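Local coordinates for protein probable translation initiation factor eIF-2B subunit epsilon (Schizosaccharomyces pombe, PDB 5B04) that serves as a component of the eIF2B complex, which catalyses the exchange of GDP for GTP on the gamma subunit of translation initiation factor eIF2, at residues D229-Y240 with T253-I261; R378-K389 with S395-V406. All coordinates share one frame; numbering follows the deposited sequence.

Contact 1 of 2, residues D229-Y240 with T253-I261; sequences DVPALFTENFDY and TSDLLGKKI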
loop_
_atom_site.group_PDB
_atom_site.type_symbol
_atom_site.label_atom_id
_atom_site.label_comp_id
_atom_site.label_asym_id
_atom_site.label_seq_id
_atom_site.Cartn_x
_atom_site.Cartn_y
_atom_site.Cartn_z
ATOM N N ASP I 229 34.579 -1.091 -59.735
ATOM C CA ASP I 229 35.885 -1.409 -60.302
ATOM C C ASP I 229 36.238 -2.895 -60.252
ATOM O O ASP I 229 36.984 -3.383 -61.100
ATOM C CB ASP I 229 36.974 -0.611 -59.579
ATOM C CG ASP I 229 36.768 0.887 -59.683
ATOM O OD1 ASP I 229 36.112 1.333 -60.648
ATOM O OD2 ASP I 229 37.264 1.618 -58.800
ATOM N N VAL I 230 35.696 -3.606 -59.267
ATOM C CA VAL I 230 36.138 -4.968 -58.954
ATOM C C VAL I 230 36.085 -5.965 -60.128
ATOM O O VAL I 230 37.082 -6.638 -60.391
ATOM C CB VAL I 230 35.331 -5.549 -57.771
ATOM C CG1 VAL I 230 35.745 -6.986 -57.494
ATOM C CG2 VAL I 230 35.524 -4.687 -56.538
ATOM N N PRO I 231 34.942 -6.069 -60.836
ATOM C CA PRO I 231 34.966 -7.020 -61.957
ATOM C C PRO I 231 35.955 -6.603 -63.043
ATOM O O PRO I 231 36.571 -7.459 -63.679
ATOM C CB PRO I 231 33.528 -6.984 -62.485
ATOM C CG PRO I 231 32.717 -6.462 -61.350
ATOM C CD PRO I 231 33.605 -5.471 -60.672
ATOM N N ALA I 232 36.100 -5.298 -63.243
ATOM C CA ALA I 232 37.074 -4.774 -64.189
ATOM C C ALA I 232 38.488 -4.975 -63.658
ATOM O O ALA I 232 39.415 -5.260 -64.417
ATOM C CB ALA I 232 36.812 -3.301 -64.463
ATOM N N LEU I 233 38.643 -4.832 -62.346
ATOM C CA LEU I 233 39.939 -4.994 -61.697
ATOM C C LEU I 233 40.402 -6.447 -61.719
ATOM O O LEU I 233 41.599 -6.725 -61.659
ATOM C CB LEU I 233 39.880 -4.485 -60.254
ATOM C CG LEU I 233 40.417 -3.078 -59.978
ATOM C CD1 LEU I 233 39.978 -2.095 -61.050
ATOM C CD2 LEU I 233 39.962 -2.603 -58.607
ATOM N N PHE I 234 39.450 -7.371 -61.808
ATOM C CA PHE I 234 39.776 -8.792 -61.824
ATOM C C PHE I 234 40.079 -9.289 -63.234
ATOM O O PHE I 234 40.686 -10.346 -63.409
ATOM C CB PHE I 234 38.643 -9.610 -61.204
ATOM C CG PHE I 234 38.844 -9.906 -59.746
ATOM C CD1 PHE I 234 38.510 -8.970 -58.781
ATOM C CD2 PHE I 234 39.379 -11.117 -59.340
ATOM C CE1 PHE I 234 38.699 -9.240 -57.439
ATOM C CE2 PHE I 234 39.570 -11.393 -58.000
ATOM C CZ PHE I 234 39.231 -10.453 -57.049
ATOM N N THR I 235 39.654 -8.529 -64.238
ATOM C CA THR I 235 40.049 -8.815 -65.612
ATOM C C THR I 235 41.427 -8.219 -65.864
ATOM O O THR I 235 42.227 -8.772 -66.618
ATOM C CB THR I 235 39.044 -8.259 -66.637
ATOM O OG1 THR I 235 38.769 -6.883 -66.346
ATOM C CG2 THR I 235 37.749 -9.053 -66.594
ATOM N N GLU I 236 41.696 -7.087 -65.220
ATOM C CA GLU I 236 43.005 -6.455 -65.290
ATOM C C GLU I 236 44.036 -7.322 -64.576
ATOM O O GLU I 236 45.145 -7.524 -65.071
ATOM C CB GLU I 236 42.963 -5.053 -64.679
ATOM C CG GLU I 236 44.281 -4.296 -64.754
ATOM C CD GLU I 236 44.142 -2.843 -64.344
ATOM O OE1 GLU I 236 45.061 -2.320 -63.678
ATOM O OE2 GLU I 236 43.116 -2.222 -64.690
ATOM N N ASN I 237 43.659 -7.835 -63.410
ATOM C CA ASN I 237 44.498 -8.772 -62.675
ATOM C C ASN I 237 43.949 -10.187 -62.798
ATOM O O ASN I 237 43.177 -10.646 -61.957
ATOM C CB ASN I 237 44.607 -8.365 -61.208
ATOM C CG ASN I 237 45.156 -6.965 -61.034
ATOM O OD1 ASN I 237 44.453 -5.981 -61.255
ATOM N ND2 ASN I 237 46.420 -6.869 -60.640
ATOM N N PHE I 238 44.361 -10.870 -63.860
ATOM C CA PHE I 238 43.837 -12.186 -64.200
ATOM C C PHE I 238 44.494 -13.306 -63.401
ATOM O O PHE I 238 44.106 -14.469 -63.515
ATOM C CB PHE I 238 44.016 -12.439 -65.699
ATOM C CG PHE I 238 45.350 -11.996 -66.230
ATOM C CD1 PHE I 238 46.449 -12.835 -66.164
ATOM C CD2 PHE I 238 45.508 -10.738 -66.787
ATOM C CE1 PHE I 238 47.679 -12.432 -66.649
ATOM C CE2 PHE I 238 46.736 -10.327 -67.273
ATOM C CZ PHE I 238 47.822 -11.177 -67.203
ATOM N N ASP I 239 45.489 -12.955 -62.593
ATOM C CA ASP I 239 46.188 -13.939 -61.776
ATOM C C ASP I 239 45.486 -14.141 -60.438
ATOM O O ASP I 239 45.826 -15.051 -59.680
ATOM C CB ASP I 239 47.639 -13.513 -61.547
ATOM C CG ASP I 239 47.749 -12.210 -60.783
ATOM O OD1 ASP I 239 46.870 -11.340 -60.963
ATOM O OD2 ASP I 239 48.711 -12.056 -60.000
ATOM N N TYR I 240 44.504 -13.292 -60.154
ATOM C CA TYR I 240 43.789 -13.342 -58.884
ATOM C C TYR I 240 42.678 -14.387 -58.896
ATOM O O TYR I 240 41.816 -14.382 -59.775
ATOM C CB TYR I 240 43.207 -11.967 -58.544
ATOM C CG TYR I 240 44.243 -10.934 -58.159
ATOM C CD1 TYR I 240 45.568 -11.295 -57.946
ATOM C CD2 TYR I 240 43.894 -9.600 -58.000
ATOM C CE1 TYR I 240 46.515 -10.354 -57.593
ATOM C CE2 TYR I 240 44.835 -8.653 -57.645
ATOM C CZ TYR I 240 46.143 -9.035 -57.443
ATOM O OH TYR I 240 47.084 -8.096 -57.089
ATOM N N THR I 253 49.731 -4.915 -50.783
ATOM C CA THR I 253 51.132 -4.918 -51.197
ATOM C C THR I 253 51.328 -4.032 -52.426
ATOM O O THR I 253 52.414 -3.989 -53.009
ATOM C CB THR I 253 51.638 -6.345 -51.503
ATOM O OG1 THR I 253 53.071 -6.354 -51.525
ATOM C CG2 THR I 253 51.106 -6.838 -52.844
ATOM N N SER I 254 50.260 -3.332 -52.799
ATOM C CA SER I 254 50.250 -2.417 -53.940
ATOM C C SER I 254 50.497 -3.129 -55.270
ATOM O O SER I 254 50.952 -2.511 -56.233
ATOM C CB SER I 254 51.278 -1.298 -53.746
ATOM O OG SER I 254 50.993 -0.539 -52.584
ATOM N N ASP I 255 50.201 -4.426 -55.321
ATOM C CA ASP I 255 50.183 -5.145 -56.590
ATOM C C ASP I 255 49.076 -4.536 -57.432
ATOM O O ASP I 255 49.238 -4.298 -58.629
ATOM C CB ASP I 255 49.960 -6.644 -56.383
ATOM C CG ASP I 255 50.152 -7.445 -57.657
ATOM O OD1 ASP I 255 50.919 -6.996 -58.534
ATOM O OD2 ASP I 255 49.535 -8.523 -57.783
ATOM N N LEU I 256 47.987 -4.167 -56.784
ATOM C CA LEU I 256 46.959 -3.403 -57.452
ATOM C C LEU I 256 47.155 -1.993 -56.975
ATOM O O LEU I 256 47.069 -1.721 -55.807
ATOM C CB LEU I 256 45.588 -3.905 -57.044
ATOM C CG LEU I 256 44.392 -3.339 -57.782
ATOM C CD1 LEU I 256 44.517 -3.657 -59.250
ATOM C CD2 LEU I 256 43.106 -3.911 -57.245
ATOM N N LEU I 257 47.421 -1.083 -57.886
ATOM C CA LEU I 257 47.885 0.227 -57.506
ATOM C C LEU I 257 46.901 1.049 -56.721
ATOM O O LEU I 257 45.733 1.122 -57.052
ATOM C CB LEU I 257 48.238 0.999 -58.755
ATOM C CG LEU I 257 49.703 0.989 -59.144
ATOM C CD1 LEU I 257 50.030 -0.255 -59.949
ATOM C CD2 LEU I 257 50.000 2.241 -59.944
ATOM N N GLY I 258 47.392 1.699 -55.684
ATOM C CA GLY I 258 46.715 2.835 -55.112
ATOM C C GLY I 258 45.271 2.651 -54.737
ATOM O O GLY I 258 44.456 3.508 -55.011
ATOM N N LYS I 259 44.946 1.543 -54.102
ATOM C CA LYS I 259 43.571 1.282 -53.764
ATOM C C LYS I 259 43.421 1.070 -52.291
ATOM O O LYS I 259 44.352 0.692 -51.619
ATOM C CB LYS I 259 43.084 0.089 -54.532
ATOM C CG LYS I 259 43.426 0.188 -55.993
ATOM C CD LYS I 259 42.958 1.507 -56.546
ATOM C CE LYS I 259 41.732 1.304 -57.407
ATOM N NZ LYS I 259 41.286 2.572 -58.028
ATOM N N LYS I 260 42.238 1.365 -51.787
ATOM C CA LYS I 260 41.999 1.382 -50.370
ATOM C C LYS I 260 41.038 0.290 -50.016
ATOM O O LYS I 260 40.035 0.116 -50.667
ATOM C CB LYS I 260 41.392 2.712 -49.973
ATOM C CG LYS I 260 42.397 3.773 -49.584
ATOM C CD LYS I 260 41.740 5.136 -49.537
ATOM C CE LYS I 260 42.770 6.238 -49.532
ATOM N NZ LYS I 260 43.803 5.968 -50.560
ATOM N N ILE I 261 41.358 -0.454 -48.974
ATOM C CA ILE I 261 40.509 -1.541 -48.518
ATOM C C ILE I 261 40.005 -1.203 -47.114
ATOM O O ILE I 261 40.716 -0.575 -46.327
ATOM C CB ILE I 261 41.265 -2.894 -48.539
ATOM C CG1 ILE I 261 40.286 -4.061 -48.481
ATOM C CG2 ILE I 261 42.301 -2.976 -47.437
ATOM C CD1 ILE I 261 39.403 -4.125 -49.680
#
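Tyr240 and Asp255 make the one hydrogen bond between the segments: the phenol OH of Tyr240 donates to OD2 of Asp255 over 2.6 Å. The two side chains come from opposite directions, ring and carboxylate planes 70° apart, and the hydroxyl meets OD2 from above the carboxylate plane, 44° out of it. OD2 itself lies at the ring edge, close to the ring plane. Asp255 extends its carboxylate to this point because CG stands anti to the backbone N (chi1 -171°). With a phenylalanine in place of Tyr240, the Asp255 carboxylate would probably lose its mate across the contact and be free to turn, near the like charge of Asp239. Beside this polar link lies an apolar one, where CD2 of Leu256 meets CD2 of Leu233 at 3.7 Å, the two side chains crossing at about a right angle. The other methyl of Leu256, CD1, lies against the side chain of Asn237. At the far end Asp229 OD2 and Lys259 NZ are 4.2 Å apart, opposite charges beyond salt-bridge range; the ammonium is hydrogen-bonded to Asn152 instead. Second-shell support comes from the type I turn Asn237 to Tyr240, which sets CB of Asn237 3.4 Å above one face of the tyrosine ring, and from Arg111, which hydrogen-bonds the carbonyls of Asn237 and Tyr240. Helix 229-236 thus packs beside the loop that leads into strand 260-266, with helix 108-115 touching Val230 and Phe234, helix 243-252 touching Leu256, and strand 153-161 touching Asp229 and Lys259.

Contact 2 of 2, residues R378-K389 with S395-V406; sequences RIGKAILANSVK and SIEDGAIVAAGV
Two successive coils of the left-handed beta-helix of the LbH domain stack here, each strand parallel to its counterpart in the next coil. Strand 378-380 pairs with 395-396, where Ile396 N donates to Arg378 O (2.9 Å) and Gly380 N to Ile396 O. The second ladder joins 383-384 to 401-402; its straightest bond, Ala385 N to Val402 O, has an N-H...O angle of 168°. Between the ladders the register slips by one residue, and Gly399 N bridges the slip by bonding Lys381 O at 2.9 Å. Gly405 N to Asn386 O joins the two coils at the next corner, and Lys389 N to Val406 O leads into the pairing of strands 389-390 and 407-408. Ile379 and Ile396 lie side by side and point the same way, CG2 of Ile379 being 4.0 Å from CB of Ile396. Methyl CG2 of Ile396, anti to its own N, reaches CB of Ala382 at 3.7 Å. Farther round, CG1 of Val388 meets CG1 of Val402 at 3.6 Å, and CB of Ala385 packs on CB of Ala404. Type II turns at Glu397-Ala400 and Ala403-Val406 bend the later coil. Like residues aligned above like, with backbone bonds from coil to coil, are the mark of hexapeptide-repeat beta-helices.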
loop_
_atom_site.group_PDB
_atom_site.type_symbol
_atom_site.label_atom_id
_atom_site.label_comp_id
_atom_site.label_asym_id
_atom_site.label_seq_id
_atom_site.Cartn_x
_atom_site.Cartn_y
_atom_site.Cartn_z
ATOM N N ARG I 378 22.149 -46.821 -31.071
ATOM C CA ARG I 378 22.949 -45.741 -30.503
ATOM C C ARG I 378 23.541 -44.899 -31.627
ATOM O O ARG I 378 24.430 -45.350 -32.349
ATOM C CB ARG I 378 24.065 -46.294 -29.613
ATOM C CG ARG I 378 23.616 -47.338 -28.604
ATOM C CD ARG I 378 22.776 -46.731 -27.494
ATOM N NE ARG I 378 22.337 -47.741 -26.536
ATOM C CZ ARG I 378 21.152 -48.342 -26.573
ATOM N NH1 ARG I 378 20.278 -48.031 -27.520
ATOM N NH2 ARG I 378 20.838 -49.252 -25.661
ATOM N N ILE I 379 23.044 -43.676 -31.777
ATOM C CA ILE I 379 23.484 -42.801 -32.857
ATOM C C ILE I 379 23.984 -41.468 -32.311
ATOM O O ILE I 379 23.318 -40.838 -31.492
ATOM C CB ILE I 379 22.347 -42.557 -33.866
ATOM C CG1 ILE I 379 21.807 -43.895 -34.374
ATOM C CG2 ILE I 379 22.830 -41.694 -35.021
ATOM C CD1 ILE I 379 20.644 -43.769 -35.319
ATOM N N GLY I 380 25.160 -41.042 -32.763
ATOM C CA GLY I 380 25.761 -39.825 -32.249
ATOM C C GLY I 380 26.703 -39.104 -33.194
ATOM O O GLY I 380 27.589 -39.719 -33.786
ATOM N N LYS I 381 26.510 -37.791 -33.316
ATOM C CA LYS I 381 27.346 -36.932 -34.155
ATOM C C LYS I 381 27.488 -37.466 -35.574
ATOM O O LYS I 381 28.599 -37.655 -36.071
ATOM C CB LYS I 381 28.730 -36.749 -33.526
ATOM C CG LYS I 381 28.886 -35.454 -32.744
ATOM C CD LYS I 381 28.550 -34.248 -33.610
ATOM C CE LYS I 381 28.751 -32.943 -32.857
ATOM N NZ LYS I 381 30.182 -32.709 -32.517
ATOM N N ALA I 382 26.355 -37.706 -36.221
ATOM C CA ALA I 382 26.351 -38.234 -37.576
ATOM C C ALA I 382 25.251 -37.592 -38.409
ATOM O O ALA I 382 24.217 -37.182 -37.880
ATOM C CB ALA I 382 26.187 -39.743 -37.552
ATOM N N ILE I 383 25.479 -37.505 -39.714
ATOM C CA ILE I 383 24.473 -36.974 -40.622
ATOM C C ILE I 383 23.830 -38.097 -41.424
ATOM O O ILE I 383 24.514 -38.871 -42.093
ATOM C CB ILE I 383 25.067 -35.933 -41.586
ATOM C CG1 ILE I 383 25.660 -34.762 -40.800
ATOM C CG2 ILE I 383 24.005 -35.439 -42.555
ATOM C CD1 ILE I 383 26.145 -33.625 -41.671
ATOM N N LEU I 384 22.508 -38.186 -41.338
ATOM C CA LEU I 384 21.749 -39.194 -42.065
ATOM C C LEU I 384 20.829 -38.513 -43.072
ATOM O O LEU I 384 19.784 -37.978 -42.701
ATOM C CB LEU I 384 20.935 -40.067 -41.104
ATOM C CG LEU I 384 21.621 -41.181 -40.300
ATOM C CD1 LEU I 384 22.726 -40.658 -39.388
ATOM C CD2 LEU I 384 20.590 -41.954 -39.492
ATOM N N ALA I 385 21.220 -38.531 -44.342
ATOM C CA ALA I 385 20.468 -37.839 -45.384
ATOM C C ALA I 385 19.103 -38.480 -45.629
ATOM O O ALA I 385 18.711 -39.412 -44.928
ATOM C CB ALA I 385 21.271 -37.794 -46.670
ATOM N N ASN I 386 18.388 -37.978 -46.630
ATOM C CA ASN I 386 17.007 -38.388 -46.873
ATOM C C ASN I 386 16.830 -39.881 -47.135
ATOM O O ASN I 386 17.665 -40.516 -47.779
ATOM C CB ASN I 386 16.421 -37.599 -48.046
ATOM C CG ASN I 386 16.533 -36.101 -47.858
ATOM O OD1 ASN I 386 16.863 -35.623 -46.775
ATOM N ND2 ASN I 386 16.247 -35.348 -48.914
ATOM N N SER I 387 15.730 -40.423 -46.615
ATOM C CA SER I 387 15.329 -41.811 -46.841
ATOM C C SER I 387 16.410 -42.827 -46.481
ATOM O O SER I 387 16.501 -43.890 -47.094
ATOM C CB SER I 387 14.902 -42.005 -48.298
ATOM O OG SER I 387 13.663 -41.364 -48.548
ATOM N N VAL I 388 17.227 -42.493 -45.489
ATOM C CA VAL I 388 18.196 -43.440 -44.955
ATOM C C VAL I 388 17.513 -44.356 -43.949
ATOM O O VAL I 388 16.829 -43.889 -43.039
ATOM C CB VAL I 388 19.384 -42.728 -44.283
ATOM C CG1 VAL I 388 20.150 -43.689 -43.388
ATOM C CG2 VAL I 388 20.302 -42.129 -45.330
ATOM N N LYS I 389 17.687 -45.661 -44.122
ATOM C CA LYS I 389 17.104 -46.625 -43.200
ATOM C C LYS I 389 18.190 -47.264 -42.344
ATOM O O LYS I 389 19.200 -47.741 -42.861
ATOM C CB LYS I 389 16.326 -47.702 -43.957
ATOM C CG LYS I 389 15.585 -47.198 -45.188
ATOM C CD LYS I 389 14.541 -46.148 -44.842
ATOM C CE LYS I 389 13.850 -45.636 -46.097
ATOM N NZ LYS I 389 12.873 -44.552 -45.804
ATOM N N SER I 395 24.928 -49.183 -34.369
ATOM C CA SER I 395 25.723 -48.143 -33.730
ATOM C C SER I 395 26.368 -47.237 -34.774
ATOM O O SER I 395 27.209 -47.675 -35.558
ATOM C CB SER I 395 26.797 -48.759 -32.831
ATOM O OG SER I 395 27.628 -47.758 -32.269
ATOM N N ILE I 396 25.959 -45.973 -34.781
ATOM C CA ILE I 396 26.530 -44.987 -35.688
ATOM C C ILE I 396 27.306 -43.955 -34.880
ATOM O O ILE I 396 26.750 -43.292 -34.006
ATOM C CB ILE I 396 25.446 -44.297 -36.525
ATOM C CG1 ILE I 396 24.540 -45.345 -37.174
ATOM C CG2 ILE I 396 26.076 -43.405 -37.579
ATOM C CD1 ILE I 396 23.504 -44.762 -38.103
ATOM N N GLU I 397 28.593 -43.820 -35.180
ATOM C CA GLU I 397 29.499 -43.082 -34.310
ATOM C C GLU I 397 29.932 -41.739 -34.899
ATOM O O GLU I 397 29.513 -41.367 -35.994
ATOM C CB GLU I 397 30.711 -43.958 -33.993
ATOM C CG GLU I 397 30.315 -45.334 -33.465
ATOM C CD GLU I 397 31.501 -46.214 -33.130
ATOM O OE1 GLU I 397 32.632 -45.876 -33.537
ATOM O OE2 GLU I 397 31.300 -47.248 -32.459
ATOM N N ASP I 398 30.769 -41.015 -34.159
ATOM C CA ASP I 398 31.099 -39.628 -34.482
ATOM C C ASP I 398 31.800 -39.460 -35.828
ATOM O O ASP I 398 32.760 -40.165 -36.136
ATOM C CB ASP I 398 31.972 -39.026 -33.377
ATOM C CG ASP I 398 31.317 -39.101 -32.010
ATOM O OD1 ASP I 398 30.081 -39.270 -31.948
ATOM O OD2 ASP I 398 32.040 -38.986 -30.998
ATOM N N GLY I 399 31.311 -38.510 -36.621
ATOM C CA GLY I 399 31.908 -38.197 -37.906
ATOM C C GLY I 399 31.239 -38.908 -39.065
ATOM O O GLY I 399 31.477 -38.575 -40.226
ATOM N N ALA I 400 30.396 -39.886 -38.746
ATOM C CA ALA I 400 29.740 -40.700 -39.763
ATOM C C ALA I 400 28.838 -39.870 -40.667
ATOM O O ALA I 400 28.045 -39.055 -40.197
ATOM C CB ALA I 400 28.943 -41.815 -39.111
ATOM N N ILE I 401 28.969 -40.083 -41.971
ATOM C CA ILE I 401 28.119 -39.411 -42.943
ATOM C C ILE I 401 27.424 -40.438 -43.826
ATOM O O ILE I 401 28.043 -41.050 -44.696
ATOM C CB ILE I 401 28.917 -38.437 -43.821
ATOM C CG1 ILE I 401 29.624 -37.398 -42.951
ATOM C CG2 ILE I 401 28.002 -37.755 -44.824
ATOM C CD1 ILE I 401 30.503 -36.456 -43.732
ATOM N N VAL I 402 26.131 -40.625 -43.588
ATOM C CA VAL I 402 25.348 -41.599 -44.332
ATOM C C VAL I 402 24.521 -40.906 -45.410
ATOM O O VAL I 402 23.461 -40.346 -45.126
ATOM C CB VAL I 402 24.422 -42.397 -43.399
ATOM C CG1 VAL I 402 23.690 -43.472 -44.172
ATOM C CG2 VAL I 402 25.224 -43.009 -42.260
ATOM N N ALA I 403 25.014 -40.945 -46.645
ATOM C CA ALA I 403 24.360 -40.272 -47.765
ATOM C C ALA I 403 22.956 -40.816 -48.011
ATOM O O ALA I 403 22.583 -41.859 -47.477
ATOM C CB ALA I 403 25.201 -40.402 -49.025
ATOM N N ALA I 404 22.190 -40.103 -48.830
ATOM C CA ALA I 404 20.787 -40.430 -49.065
ATOM C C ALA I 404 20.600 -41.822 -49.655
ATOM O O ALA I 404 21.413 -42.284 -50.454
ATOM C CB ALA I 404 20.155 -39.388 -49.976
ATOM N N GLY I 405 19.525 -42.488 -49.245
ATOM C CA GLY I 405 19.161 -43.778 -49.800
ATOM C C GLY I 405 19.814 -44.970 -49.128
ATOM O O GLY I 405 19.288 -46.082 -49.190
ATOM N N VAL I 406 20.957 -44.743 -48.489
ATOM C CA VAL I 406 21.723 -45.819 -47.863
ATOM C C VAL I 406 20.912 -46.570 -46.811
ATOM O O VAL I 406 20.284 -45.963 -45.944
ATOM C CB VAL I 406 23.012 -45.280 -47.208
ATOM C CG1 VAL I 406 23.725 -46.381 -46.435
ATOM C CG2 VAL I 406 23.930 -44.682 -48.257
#

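How the contacts relate
The two contacts lie on opposite sides of the chain's centre, their own centres about 45 Å apart, and share no element. Contact 1 belongs to the part that carries the large mixed sheet and its helices; contact 2 lies within the later beta-helix. Both are partly buried, but contact 2 covers 812 Å² against 320 Å² and has half of its touching residues buried, against two of eight. Their chemistry follows: contact 1 joins a helix and the turn after it to a loop through side chains, with a single hydrogen bond, whereas contact 2 joins repeated coils through eight backbone bonds, with aliphatic side chains stacked from coil to coil. Neither is touched by another subunit.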